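Local coordinates for fructose-bisphosphatase (Pyrococcus horikoshii, PDB 1VDW), which probably hydrolyses fructose 1,6-bisphosphate to fructose 6-phosphate and phosphate with the help of magnesium, as a homodimeric member of the inositol monophosphatase superfamily, at residues Lys4-Ile9 with Ser77-Val82; Lys8-Ile13 with Tyr113-Glu118; Lys44-Val49 with Tyr90-Gly95; Val121-Glu126 with Leu182-Leu187; Arg170-Gly173 with Leu177-Ala180. All coordinates share one frame; numbering follows the deposited sequence. Where two conformers were deposited one is given.

Contact 1: residues Lys4-Ile9 with Ser77-Val82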
# COMPACT_ATOMS: atom_id res chain seq x y z
N LYS A 4 19.73 -6.53 -24.36
CA LYS A 4 20.85 -6.53 -23.42
C LYS A 4 21.34 -5.12 -23.06
O LYS A 4 21.61 -4.83 -21.90
CB LYS A 4 22.01 -7.34 -23.99
CG LYS A 4 23.21 -7.43 -23.07
CD LYS A 4 24.34 -8.24 -23.68
CE LYS A 4 25.52 -8.33 -22.72
NZ LYS A 4 26.64 -9.14 -23.29
N THR A 5 21.47 -4.26 -24.06
CA THR A 5 21.93 -2.90 -23.81
C THR A 5 20.91 -2.08 -23.03
O THR A 5 21.28 -1.20 -22.25
CB THR A 5 22.28 -2.18 -25.14
OG1 THR A 5 21.14 -2.16 -26.00
CG2 THR A 5 23.43 -2.90 -25.84
N TRP A 6 19.62 -2.36 -23.23
CA TRP A 6 18.59 -1.63 -22.50
C TRP A 6 18.60 -2.03 -21.03
O TRP A 6 18.32 -1.21 -20.15
CB TRP A 6 17.21 -1.89 -23.12
CG TRP A 6 17.03 -1.22 -24.44
CD1 TRP A 6 16.86 -1.83 -25.66
CD2 TRP A 6 17.05 0.19 -24.70
NE1 TRP A 6 16.77 -0.89 -26.65
CE2 TRP A 6 16.87 0.36 -26.09
CE3 TRP A 6 17.17 1.32 -23.89
CZ2 TRP A 6 16.84 1.62 -26.69
CZ3 TRP A 6 17.14 2.58 -24.49
CH2 TRP A 6 16.97 2.72 -25.88
N ARG A 7 18.93 -3.29 -20.76
CA ARG A 7 18.98 -3.75 -19.38
C ARG A 7 20.12 -3.05 -18.64
O ARG A 7 20.02 -2.78 -17.44
CB ARG A 7 19.14 -5.28 -19.35
CG ARG A 7 18.01 -6.00 -20.09
CD ARG A 7 18.11 -7.51 -19.99
NE ARG A 7 17.75 -8.01 -18.66
CZ ARG A 7 17.69 -9.30 -18.35
NH1 ARG A 7 17.98 -10.22 -19.26
NH2 ARG A 7 17.35 -9.68 -17.12
N LYS A 8 21.19 -2.73 -19.36
CA LYS A 8 22.32 -2.02 -18.76
C LYS A 8 21.85 -0.61 -18.37
O LYS A 8 22.21 -0.08 -17.32
CB LYS A 8 23.48 -1.93 -19.76
CG LYS A 8 24.75 -1.25 -19.26
CD LYS A 8 24.73 0.26 -19.47
CE LYS A 8 26.06 0.90 -19.05
NZ LYS A 8 26.08 2.37 -19.26
N ILE A 9 21.03 -0.02 -19.23
CA ILE A 9 20.50 1.31 -18.96
C ILE A 9 19.60 1.28 -17.72
O ILE A 9 19.60 2.22 -16.92
CB ILE A 9 19.71 1.83 -20.18
CG1 ILE A 9 20.67 2.00 -21.36
CG2 ILE A 9 19.01 3.14 -19.84
CD1 ILE A 9 20.02 2.49 -22.63
N SER A 77 13.84 8.99 -34.10
CA SER A 77 14.46 7.71 -33.78
C SER A 77 13.56 6.53 -34.11
O SER A 77 12.34 6.68 -34.27
CB SER A 77 14.83 7.66 -32.29
OG SER A 77 15.34 6.39 -31.93
N ASP A 78 14.16 5.35 -34.22
CA ASP A 78 13.42 4.13 -34.50
C ASP A 78 13.01 3.47 -33.18
O ASP A 78 12.38 2.41 -33.17
CB ASP A 78 14.27 3.18 -35.36
CG ASP A 78 15.67 2.97 -34.79
OD1 ASP A 78 16.24 3.93 -34.22
OD2 ASP A 78 16.21 1.86 -34.95
N TYR A 79 13.35 4.13 -32.08
CA TYR A 79 13.02 3.66 -30.73
C TYR A 79 12.29 4.73 -29.95
O TYR A 79 12.63 5.91 -30.04
CB TYR A 79 14.30 3.28 -29.98
CG TYR A 79 14.91 1.98 -30.42
CD1 TYR A 79 14.43 0.76 -29.95
CD2 TYR A 79 15.97 1.96 -31.33
CE1 TYR A 79 14.99 -0.45 -30.37
CE2 TYR A 79 16.54 0.76 -31.76
CZ TYR A 79 16.05 -0.44 -31.27
OH TYR A 79 16.61 -1.62 -31.68
N THR A 80 11.29 4.32 -29.18
CA THR A 80 10.52 5.24 -28.36
C THR A 80 10.41 4.69 -26.95
O THR A 80 10.14 3.51 -26.75
CB THR A 80 9.09 5.44 -28.91
OG1 THR A 80 9.16 5.89 -30.26
CG2 THR A 80 8.33 6.47 -28.08
N VAL A 81 10.65 5.54 -25.96
CA VAL A 81 10.56 5.13 -24.58
C VAL A 81 9.38 5.85 -23.94
O VAL A 81 9.24 7.07 -24.06
CB VAL A 81 11.88 5.44 -23.82
CG1 VAL A 81 13.05 4.77 -24.53
CG2 VAL A 81 12.10 6.94 -23.72
N VAL A 82 8.51 5.08 -23.29
CA VAL A 82 7.31 5.60 -22.61
C VAL A 82 7.61 5.42 -21.13
O VAL A 82 7.66 4.30 -20.63
CB VAL A 82 6.07 4.79 -23.03
CG1 VAL A 82 4.83 5.32 -22.31
CG2 VAL A 82 5.88 4.89 -24.54
O HOH W 1 17.25 -2.95 -29.02

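Contact 2: residues Lys8-Ile13 with Tyr113-Glu118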
# COMPACT_ATOMS: atom_id res chain seq x y z
N LYS A 8 21.19 -2.73 -19.36
CA LYS A 8 22.32 -2.02 -18.76
C LYS A 8 21.85 -0.61 -18.37
O LYS A 8 22.21 -0.08 -17.32
CB LYS A 8 23.48 -1.93 -19.76
CG LYS A 8 24.75 -1.25 -19.26
CD LYS A 8 24.73 0.26 -19.47
CE LYS A 8 26.06 0.90 -19.05
NZ LYS A 8 26.08 2.37 -19.26
N ILE A 9 21.03 -0.02 -19.23
CA ILE A 9 20.50 1.31 -18.96
C ILE A 9 19.60 1.28 -17.72
O ILE A 9 19.60 2.22 -16.92
CB ILE A 9 19.71 1.83 -20.18
CG1 ILE A 9 20.67 2.00 -21.36
CG2 ILE A 9 19.01 3.14 -19.84
CD1 ILE A 9 20.02 2.49 -22.63
N ALA A 10 18.84 0.20 -17.56
CA ALA A 10 17.96 0.07 -16.40
C ALA A 10 18.79 0.14 -15.12
O ALA A 10 18.40 0.79 -14.14
CB ALA A 10 17.20 -1.25 -16.46
N ILE A 11 19.95 -0.52 -15.12
CA ILE A 11 20.82 -0.50 -13.95
C ILE A 11 21.37 0.90 -13.70
O ILE A 11 21.47 1.33 -12.55
CB ILE A 11 21.98 -1.50 -14.10
CG1 ILE A 11 21.42 -2.91 -14.28
CG2 ILE A 11 22.88 -1.42 -12.87
CD1 ILE A 11 20.49 -3.36 -13.18
N ASP A 12 21.75 1.62 -14.76
CA ASP A 12 22.25 2.98 -14.57
C ASP A 12 21.16 3.79 -13.88
O ASP A 12 21.44 4.59 -12.99
CB ASP A 12 22.58 3.65 -15.91
CG ASP A 12 23.74 3.01 -16.64
OD1 ASP A 12 24.60 2.39 -15.98
OD2 ASP A 12 23.80 3.15 -17.88
N ILE A 13 19.91 3.56 -14.29
CA ILE A 13 18.78 4.27 -13.71
C ILE A 13 18.57 3.90 -12.24
O ILE A 13 18.32 4.77 -11.41
CB ILE A 13 17.51 4.01 -14.54
CG1 ILE A 13 17.65 4.70 -15.90
CG2 ILE A 13 16.27 4.51 -13.79
CD1 ILE A 13 16.56 4.37 -16.89
N TYR A 113 11.12 -4.28 -24.52
CA TYR A 113 11.63 -4.38 -23.16
C TYR A 113 10.94 -3.36 -22.27
O TYR A 113 10.60 -2.26 -22.70
CB TYR A 113 13.13 -4.10 -23.15
CG TYR A 113 13.77 -4.09 -21.78
CD1 TYR A 113 13.92 -5.27 -21.05
CD2 TYR A 113 14.22 -2.90 -21.22
CE1 TYR A 113 14.51 -5.26 -19.79
CE2 TYR A 113 14.81 -2.88 -19.96
CZ TYR A 113 14.96 -4.06 -19.26
OH TYR A 113 15.55 -4.04 -18.02
N ALA A 114 10.74 -3.74 -21.02
CA ALA A 114 10.14 -2.85 -20.04
C ALA A 114 10.64 -3.24 -18.67
O ALA A 114 10.95 -4.40 -18.41
CB ALA A 114 8.62 -2.94 -20.09
N PHE A 115 10.74 -2.25 -17.78
CA PHE A 115 11.14 -2.55 -16.42
C PHE A 115 10.43 -1.62 -15.47
O PHE A 115 10.01 -0.51 -15.83
CB PHE A 115 12.68 -2.46 -16.24
CG PHE A 115 13.21 -1.05 -16.08
CD1 PHE A 115 13.20 -0.42 -14.84
CD2 PHE A 115 13.78 -0.39 -17.16
CE1 PHE A 115 13.76 0.86 -14.69
CE2 PHE A 115 14.33 0.88 -17.02
CZ PHE A 115 14.32 1.50 -15.78
N ILE A 116 10.26 -2.11 -14.26
CA ILE A 116 9.66 -1.35 -13.18
C ILE A 116 10.59 -1.59 -11.99
O ILE A 116 10.87 -2.73 -11.64
CB ILE A 116 8.24 -1.85 -12.83
CG1 ILE A 116 7.27 -1.46 -13.95
CG2 ILE A 116 7.77 -1.25 -11.49
CD1 ILE A 116 5.89 -2.10 -13.83
N TYR A 117 11.06 -0.50 -11.41
CA TYR A 117 11.96 -0.54 -10.26
C TYR A 117 11.19 -0.16 -9.00
O TYR A 117 10.67 0.95 -8.91
CB TYR A 117 13.14 0.42 -10.47
CG TYR A 117 14.09 0.55 -9.30
CD1 TYR A 117 14.52 -0.58 -8.60
CD2 TYR A 117 14.56 1.80 -8.88
CE1 TYR A 117 15.40 -0.47 -7.53
CE2 TYR A 117 15.44 1.92 -7.81
CZ TYR A 117 15.86 0.78 -7.13
OH TYR A 117 16.72 0.88 -6.06
N GLU A 118 11.11 -1.08 -8.04
CA GLU A 118 10.40 -0.86 -6.78
C GLU A 118 11.54 -0.75 -5.76
O GLU A 118 11.94 -1.73 -5.14
CB GLU A 118 9.50 -2.06 -6.50
CG GLU A 118 8.73 -1.95 -5.20
CD GLU A 118 7.80 -3.12 -4.91
OE1 GLU A 118 7.91 -4.19 -5.55
OE2 GLU A 118 6.96 -2.97 -3.99

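Contact 3: residues Lys44-Val49 with Tyr90-Gly95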
# COMPACT_ATOMS: atom_id res chain seq x y z
N LYS A 44 6.46 18.75 -7.64
CA LYS A 44 7.31 18.90 -6.47
C LYS A 44 8.77 18.57 -6.76
O LYS A 44 9.10 17.99 -7.80
CB LYS A 44 6.78 18.04 -5.33
CG LYS A 44 5.41 18.49 -4.83
CD LYS A 44 4.86 17.56 -3.76
CE LYS A 44 3.50 18.05 -3.28
NZ LYS A 44 3.59 19.38 -2.62
N VAL A 45 9.65 18.94 -5.83
CA VAL A 45 11.08 18.70 -5.99
C VAL A 45 11.41 17.27 -6.43
O VAL A 45 12.10 17.08 -7.42
CB VAL A 45 11.85 19.01 -4.68
CG1 VAL A 45 13.29 18.52 -4.80
CG2 VAL A 45 11.83 20.51 -4.41
N VAL A 46 10.90 16.28 -5.71
CA VAL A 46 11.20 14.89 -6.06
C VAL A 46 10.77 14.52 -7.49
O VAL A 46 11.46 13.76 -8.16
CB VAL A 46 10.58 13.90 -5.05
CG1 VAL A 46 9.06 13.90 -5.17
CG2 VAL A 46 11.15 12.51 -5.27
N ASP A 47 9.65 15.07 -7.95
CA ASP A 47 9.17 14.78 -9.30
C ASP A 47 10.15 15.31 -10.34
O ASP A 47 10.49 14.64 -11.31
CB ASP A 47 7.81 15.43 -9.56
CG ASP A 47 6.76 14.99 -8.57
OD1 ASP A 47 6.60 13.77 -8.39
OD2 ASP A 47 6.10 15.87 -7.99
N LYS A 48 10.60 16.55 -10.12
CA LYS A 48 11.53 17.20 -11.03
C LYS A 48 12.89 16.52 -11.05
O LYS A 48 13.49 16.35 -12.12
CB LYS A 48 11.68 18.67 -10.66
CG LYS A 48 12.59 19.46 -11.61
CD LYS A 48 12.10 19.39 -13.05
CE LYS A 48 10.71 20.00 -13.20
NZ LYS A 48 10.27 20.02 -14.62
N VAL A 49 13.38 16.14 -9.88
CA VAL A 49 14.67 15.48 -9.82
C VAL A 49 14.58 14.14 -10.54
O VAL A 49 15.47 13.78 -11.31
CB VAL A 49 15.13 15.24 -8.36
CG1 VAL A 49 16.42 14.43 -8.34
CG2 VAL A 49 15.33 16.58 -7.65
N TYR A 90 2.74 11.18 -4.45
CA TYR A 90 2.11 11.51 -3.18
C TYR A 90 2.62 10.56 -2.10
O TYR A 90 2.97 10.98 -1.00
CB TYR A 90 0.58 11.38 -3.24
CG TYR A 90 -0.06 11.62 -1.89
CD1 TYR A 90 -0.39 12.90 -1.47
CD2 TYR A 90 -0.25 10.56 -0.99
CE1 TYR A 90 -0.89 13.14 -0.20
CE2 TYR A 90 -0.75 10.79 0.29
CZ TYR A 90 -1.06 12.08 0.68
OH TYR A 90 -1.52 12.33 1.96
N ASN A 91 2.67 9.28 -2.42
CA ASN A 91 3.14 8.30 -1.46
C ASN A 91 4.56 8.61 -1.01
O ASN A 91 4.85 8.63 0.18
CB ASN A 91 3.11 6.89 -2.06
CG ASN A 91 1.70 6.37 -2.26
OD1 ASN A 91 0.73 6.89 -1.69
ND2 ASN A 91 1.58 5.31 -3.06
N PHE A 92 5.43 8.85 -1.98
CA PHE A 92 6.82 9.15 -1.67
C PHE A 92 6.98 10.31 -0.69
O PHE A 92 7.67 10.18 0.32
CB PHE A 92 7.58 9.49 -2.96
CG PHE A 92 9.06 9.64 -2.76
CD1 PHE A 92 9.92 8.59 -3.05
CD2 PHE A 92 9.60 10.82 -2.26
CE1 PHE A 92 11.29 8.71 -2.85
CE2 PHE A 92 10.96 10.96 -2.05
CZ PHE A 92 11.81 9.90 -2.35
N ILE A 93 6.33 11.44 -0.97
CA ILE A 93 6.48 12.59 -0.10
C ILE A 93 5.81 12.44 1.25
O ILE A 93 6.05 13.22 2.17
CB ILE A 93 6.00 13.90 -0.78
CG1 ILE A 93 4.51 13.84 -1.09
CG2 ILE A 93 6.79 14.13 -2.07
CD1 ILE A 93 3.95 15.15 -1.63
N ASN A 94 4.96 11.42 1.39
CA ASN A 94 4.29 11.17 2.66
C ASN A 94 4.82 9.93 3.36
O ASN A 94 4.21 9.44 4.31
CB ASN A 94 2.79 11.09 2.44
CG ASN A 94 2.17 12.46 2.30
OD1 ASN A 94 1.93 13.15 3.29
ND2 ASN A 94 1.93 12.89 1.06
N GLY A 95 5.97 9.44 2.89
CA GLY A 95 6.59 8.28 3.50
C GLY A 95 5.85 6.96 3.33
O GLY A 95 6.08 6.03 4.11

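Contact 4: residues Val121-Glu126 with Leu182-Leu187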
# COMPACT_ATOMS: atom_id res chain seq x y z
N VAL A 121 12.02 -2.18 -1.73
CA VAL A 121 12.37 -3.58 -1.53
C VAL A 121 13.42 -4.07 -2.53
O VAL A 121 13.58 -5.26 -2.73
CB VAL A 121 11.11 -4.48 -1.58
CG1 VAL A 121 10.33 -4.35 -0.28
CG2 VAL A 121 10.24 -4.10 -2.77
N GLU A 122 14.12 -3.12 -3.15
CA GLU A 122 15.19 -3.43 -4.09
C GLU A 122 14.79 -4.43 -5.16
O GLU A 122 15.53 -5.36 -5.47
CB GLU A 122 16.41 -3.97 -3.32
CG GLU A 122 16.97 -2.97 -2.31
CD GLU A 122 18.08 -3.55 -1.46
OE1 GLU A 122 18.94 -4.27 -1.99
OE2 GLU A 122 18.09 -3.28 -0.24
N ARG A 123 13.61 -4.23 -5.75
CA ARG A 123 13.11 -5.13 -6.77
C ARG A 123 13.12 -4.58 -8.17
O ARG A 123 12.63 -3.47 -8.42
CB ARG A 123 11.67 -5.53 -6.46
CG ARG A 123 11.48 -6.45 -5.31
CD ARG A 123 9.99 -6.61 -5.10
NE ARG A 123 9.66 -7.36 -3.91
CZ ARG A 123 8.46 -7.36 -3.33
NH1 ARG A 123 7.46 -6.63 -3.84
NH2 ARG A 123 8.27 -8.09 -2.24
N LEU A 124 13.65 -5.36 -9.10
CA LEU A 124 13.66 -4.96 -10.50
C LEU A 124 12.80 -5.94 -11.28
O LEU A 124 13.15 -7.11 -11.42
CB LEU A 124 15.07 -4.94 -11.09
CG LEU A 124 15.13 -4.57 -12.58
CD1 LEU A 124 14.60 -3.16 -12.78
CD2 LEU A 124 16.56 -4.68 -13.10
N TYR A 125 11.65 -5.46 -11.77
CA TYR A 125 10.76 -6.27 -12.58
C TYR A 125 11.11 -5.98 -14.03
O TYR A 125 11.27 -4.81 -14.40
CB TYR A 125 9.29 -5.88 -12.37
CG TYR A 125 8.75 -6.06 -10.98
CD1 TYR A 125 7.97 -7.17 -10.66
CD2 TYR A 125 8.98 -5.10 -9.99
CE1 TYR A 125 7.42 -7.31 -9.38
CE2 TYR A 125 8.44 -5.24 -8.72
CZ TYR A 125 7.66 -6.34 -8.42
OH TYR A 125 7.11 -6.46 -7.16
N GLU A 126 11.21 -7.02 -14.84
CA GLU A 126 11.53 -6.85 -16.24
C GLU A 126 10.58 -7.66 -17.11
O GLU A 126 10.17 -8.76 -16.75
CB GLU A 126 12.97 -7.29 -16.53
CG GLU A 126 14.02 -6.47 -15.82
CD GLU A 126 15.42 -6.99 -16.09
OE1 GLU A 126 16.12 -6.40 -16.95
OE2 GLU A 126 15.80 -7.99 -15.46
N LEU A 182 0.44 -7.95 -9.97
CA LEU A 182 -0.40 -8.88 -10.73
C LEU A 182 0.51 -9.83 -11.50
O LEU A 182 0.29 -11.05 -11.53
CB LEU A 182 -1.28 -8.10 -11.71
CG LEU A 182 -2.01 -8.91 -12.78
CD1 LEU A 182 -3.03 -9.84 -12.14
CD2 LEU A 182 -2.69 -7.94 -13.75
N ALA A 183 1.56 -9.27 -12.11
CA ALA A 183 2.50 -10.05 -12.91
C ALA A 183 3.20 -11.17 -12.15
O ALA A 183 3.52 -12.20 -12.73
CB ALA A 183 3.53 -9.12 -13.54
N ARG A 184 3.46 -10.97 -10.86
CA ARG A 184 4.15 -12.01 -10.11
C ARG A 184 3.25 -12.85 -9.22
O ARG A 184 3.72 -13.70 -8.46
CB ARG A 184 5.32 -11.43 -9.30
CG ARG A 184 4.92 -10.50 -8.17
CD ARG A 184 6.15 -10.08 -7.36
NE ARG A 184 5.81 -9.12 -6.32
CZ ARG A 184 5.22 -9.43 -5.17
NH1 ARG A 184 4.90 -10.69 -4.90
NH2 ARG A 184 4.91 -8.48 -4.31
N GLY A 185 1.95 -12.60 -9.28
CA GLY A 185 1.01 -13.38 -8.50
C GLY A 185 0.62 -12.92 -7.11
O GLY A 185 0.20 -13.73 -6.28
N ALA A 186 0.74 -11.62 -6.84
CA ALA A 186 0.38 -11.07 -5.54
C ALA A 186 -1.05 -10.52 -5.54
O ALA A 186 -1.60 -10.20 -4.49
CB ALA A 186 1.37 -9.97 -5.15
N LEU A 187 -1.63 -10.42 -6.73
CA LEU A 187 -3.00 -9.94 -6.94
C LEU A 187 -3.58 -10.73 -8.11
O LEU A 187 -2.83 -11.25 -8.94
CB LEU A 187 -3.03 -8.45 -7.29
CG LEU A 187 -2.64 -7.45 -6.21
CD1 LEU A 187 -2.57 -6.05 -6.82
CD2 LEU A 187 -3.63 -7.50 -5.06

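Contact 5: residues Arg170-Gly173 with Leu177-Ala180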
# COMPACT_ATOMS: atom_id res chain seq x y z
N ARG A 170 -7.11 -3.46 -2.83
CA ARG A 170 -5.97 -2.63 -2.50
C ARG A 170 -6.05 -1.44 -3.45
O ARG A 170 -6.49 -1.56 -4.59
CB ARG A 170 -4.66 -3.37 -2.74
CG ARG A 170 -4.42 -4.54 -1.78
CD ARG A 170 -4.09 -4.05 -0.37
NE ARG A 170 -3.86 -5.14 0.57
CZ ARG A 170 -4.82 -5.76 1.26
NH1 ARG A 170 -6.09 -5.40 1.10
NH2 ARG A 170 -4.51 -6.72 2.11
N THR A 171 -5.67 -0.28 -2.94
CA THR A 171 -5.62 0.94 -3.74
C THR A 171 -4.34 1.55 -3.21
O THR A 171 -4.32 2.27 -2.21
CB THR A 171 -6.84 1.83 -3.50
OG1 THR A 171 -8.04 1.07 -3.73
CG2 THR A 171 -6.82 3.02 -4.45
N LEU A 172 -3.24 1.21 -3.88
CA LEU A 172 -1.92 1.60 -3.41
C LEU A 172 -1.36 2.95 -3.81
O LEU A 172 -0.47 3.46 -3.13
CB LEU A 172 -0.92 0.50 -3.78
CG LEU A 172 -1.33 -0.91 -3.33
CD1 LEU A 172 -0.23 -1.90 -3.70
CD2 LEU A 172 -1.59 -0.93 -1.83
N GLY A 173 -1.86 3.53 -4.90
CA GLY A 173 -1.35 4.82 -5.32
C GLY A 173 -0.15 4.76 -6.25
O GLY A 173 0.55 5.76 -6.43
N LEU A 177 3.26 -0.53 -9.77
CA LEU A 177 3.49 -1.59 -8.81
C LEU A 177 2.31 -2.55 -8.76
O LEU A 177 2.50 -3.75 -8.62
CB LEU A 177 3.73 -1.04 -7.41
CG LEU A 177 5.05 -0.29 -7.21
CD1 LEU A 177 5.17 0.09 -5.75
CD2 LEU A 177 6.23 -1.17 -7.64
N GLU A 178 1.10 -2.02 -8.87
CA GLU A 178 -0.04 -2.90 -8.80
C GLU A 178 -0.04 -3.86 -9.99
O GLU A 178 -0.34 -5.04 -9.84
CB GLU A 178 -1.32 -2.06 -8.66
CG GLU A 178 -1.40 -1.54 -7.22
CD GLU A 178 -2.27 -0.32 -7.04
OE1 GLU A 178 -1.97 0.73 -7.65
OE2 GLU A 178 -3.25 -0.39 -6.26
N LEU A 179 0.35 -3.37 -11.16
CA LEU A 179 0.44 -4.23 -12.34
C LEU A 179 1.60 -5.23 -12.17
O LEU A 179 1.49 -6.38 -12.57
CB LEU A 179 0.63 -3.38 -13.59
CG LEU A 179 -0.64 -2.66 -14.04
CD1 LEU A 179 -0.31 -1.60 -15.07
CD2 LEU A 179 -1.64 -3.68 -14.60
N ALA A 180 2.71 -4.78 -11.57
CA ALA A 180 3.84 -5.67 -11.33
C ALA A 180 3.43 -6.76 -10.34
O ALA A 180 3.85 -7.91 -10.46
CB ALA A 180 5.02 -4.87 -10.77

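Contact 1: residues Lys4-Ile9 with Ser77-Val82
A single water ties Trp6 to Tyr79: it stands 3.0 Å from Tyr79 OH and accepts a weak hydrogen bond from Trp6 NE1 at 3.2 Å. Behind this polar link the two side chains meet directly, Trp6 CZ2 lying 4.1 Å from Tyr79 CD1 over one face of the phenol ring. The planes are inclined at 57°, an oblique pairing that brings Trp6 NE1 to 4.1 Å from Tyr79 CE1 as well. Trp6 reaches the strand because its CG lies anti to the carbonyl carbon (chi1 -72°), which swings the indole off helix 3-20. The arrangement belongs to the helix-on-sheet layer of the inositol monophosphatase fold, in which Trp6 also packs on Phe58 of helix 45-60 and on Ile112 and Tyr113 of strand 110-118. Tyr79 is stacked in addition with His107. Just before the strand, Ser77 OG accepts from Tyr79 N at 3.0 Å in an ST turn, which fixes the backbone from which the tyrosine springs. Away from the metal site, the contact thus pairs oblique apolar ring packing with a water that links the indole N-H, weakly, to the phenol oxygen.

Contact 2: residues Lys8-Ile13 with Tyr113-Glu118
The methyl group of Ala10 sits over one face of the Phe115 ring, CB lying 3.8 Å from the ring centroid and 20° off the normal, a CH-pi contact displaced toward the CD2-CE2 side. It is the heart of a helix-on-sheet packing in the inositol monophosphatase fold, where helix 3-20 covers strand 110-118 of the larger mixed sheet. Over the short segments the two axes run nearly parallel, 21° apart, and approach to 9.9 Å; the CA atoms of Ala10 and Phe115 are only 7.3 Å from each other, a spacing that goes with the smallness of alanine. One helical turn further on, Ile13 comes to the rim of the same ring, its CD1 in the ring plane and 3.8 Å from Phe115 CZ. Phe115 thus has a helix residue over a face and another at its edge, an orientation set by a CG placed between the backbone N and the carbonyl carbon (chi1 80°). Val103 of the neighbouring strand also touches it, while Ile54 and Phe58 of helix 45-60 pack on Ile13, making this a buried seam between two helices and the sheet. On the outer side of helix 3-20, Lys8 NZ forms a salt bridge with Asp12 OD2, meeting its syn lone pair; the same oxygen also pairs with Lys57. Tyr113 also reaches Ala10: its OH, hydrogen-bonded to Glu126, lies 3.6 Å from Ala10 CB.

Contact 3: residues Lys44-Val49 with Tyr90-Gly95
Val46 and Ile93 mark the nearest backbone approach, 7.9 Å between CA atoms, where the first turn of helix 45-60 faces the last turn of helix 89-93. Val46 divides its two methyls between neighbouring partners. CG2, anti to the backbone N, rests over one face of the Phe92 ring, 3.9 Å from the centroid and 25° off its normal, in a CH-pi contact; CG1 points to Ile93 CG2 at 3.8 Å. The Lys44 chain crosses Ile93 at about a right angle, with CD 3.3 Å from Ile93 CD1, tighter than ordinary carbon contact, so the exact fit there is doubtful. Its ammonium group lies beyond, hydrogen-bonded to Thr33 OG1 and Ser31 O. Lys44, at the N-cap position, gives its backbone N to the anti lone pair of Asp47 OD2 at 2.9 Å. Helix 89-93 closes in a Schellman motif with Gly95 at positive phi and Gly95 N bonded to Phe92 O at 3.2 Å. Asn94 ND2 turns back over a face of the Tyr90 ring to reach Tyr90 O at 3.0 Å. Val46 packs as well on Leu86, a predicted magnesium ligand, and Phe99 meets Phe92 edge-to-face. The Schellman turn itself faces the dimer interface, where Asn94 O and Gly95 O accept from Arg184 and Arg123 of the second subunit.

Contact 4: residues Val121-Glu126 with Leu182-Leu187
Hydrogen bonding between the segments rests on Tyr125 and Arg184: Arg184 NE donates to Tyr125 OH at 3.1 Å with an N-H...O angle of 160°, and the oxygen lies nearly in the guanidinium plane. Ring and guanidinium are almost coplanar, 24° apart, so Arg184 meets the tyrosine edge on. Tyr125 OH is also hydrogen-bonded to Glu118 OE1, which gives this oxygen two partners. In the apolar part of this meeting, Arg184 CD lies 3.7 Å from Tyr125 CE1. Arg184 comes from the last turn of helix 175-184, just before Gly185, which at positive phi forms a Schellman motif and sends its N back to Leu182 O. Arg123 leaves the opposite segment just after Glu122, at a G1 beta bulge in the hairpin that joins strands 110-118 and 123-128. Charge is the remaining element. The two arginine chains, each extended from CG to NE, cross at about a right angle with their guanidinium planes 66° apart, Arg123 NH1 lying 3.2 Å from Arg184 NH2 and no hydrogen bond joining these two donors. Their closeness is probably eased by acceptors around them: Glu118 forms a salt bridge with Arg123 NH1, and across the dimer interface the second subunit offers Gly95 O to Arg123 NH2 and Asn94 O to Arg184 NH1. Phe25 of that subunit packs on Arg123, while Leu135 touches Arg123, Tyr125 and Arg184 alike.

Contact 5: residues Arg170-Gly173 with Leu177-Ala180
Glu178 reaches back from helix 175-184 to Leu172 in the loop that leads into that helix, within the beta-alpha-beta crossover that joins the parallel strands 168-170 and 189-193. From CB, the chain runs with CG anti to the carbonyl carbon (chi1 -75°), which aims it at the loop. CG packs on the leucine branch, 3.7 Å from Leu172 CD1. Next, CD settles 3.6 Å from Leu172 CB, so the leucine side chain crosses the acid at a slant, close to its carboxylate. At the tip OE2 accepts from Leu172 N at 2.9 Å in a nearly straight bond of 172°, the N-H arriving from above the carboxylate plane. Ser152 OG is a second partner of OE2, and Tyr154 OH bonds to OE1, so both oxygens of this buried group are engaged by strand 150-154, a set of partners that would be expected to steady a negative charge. The same loop lies at the dimer interface, where Leu172 packs on Leu172 of the second subunit and Arg170 NE bonds to Asn91 OD1 of that chain. Beyond the leucine, Gly173 N stays 3.9 Å from Glu178 OE1 and bonds instead to Tyr154 OH.

In the fold
Contacts 1 and 2, with centres 10 Å apart, overlap along helix 3-20, sharing Lys8 and Ile9, and lay it on the larger mixed sheet; Tyr113 of contact 2 packs on Trp6 and Arg7 of contact 1. Arg7 NH2 carries the link on to contact 4 by a 2.8 Å salt bridge to Glu126 OE2. Strands 110-118 and 123-128 are neighbours, joining contacts 2 and 4, while helix 175-184 serves contacts 4 and 5. Contact 3 meets contact 5 through Asn91 ND2 and Leu172 O, 2.8 Å apart. Contacts 3, 4 and 5 all touch the second subunit. Contact 3 lies closest to the predicted magnesium site, the Val46 side chain about 4 Å from that of Leu86; Gly173 is about 6 Å from the Asp87 side chain.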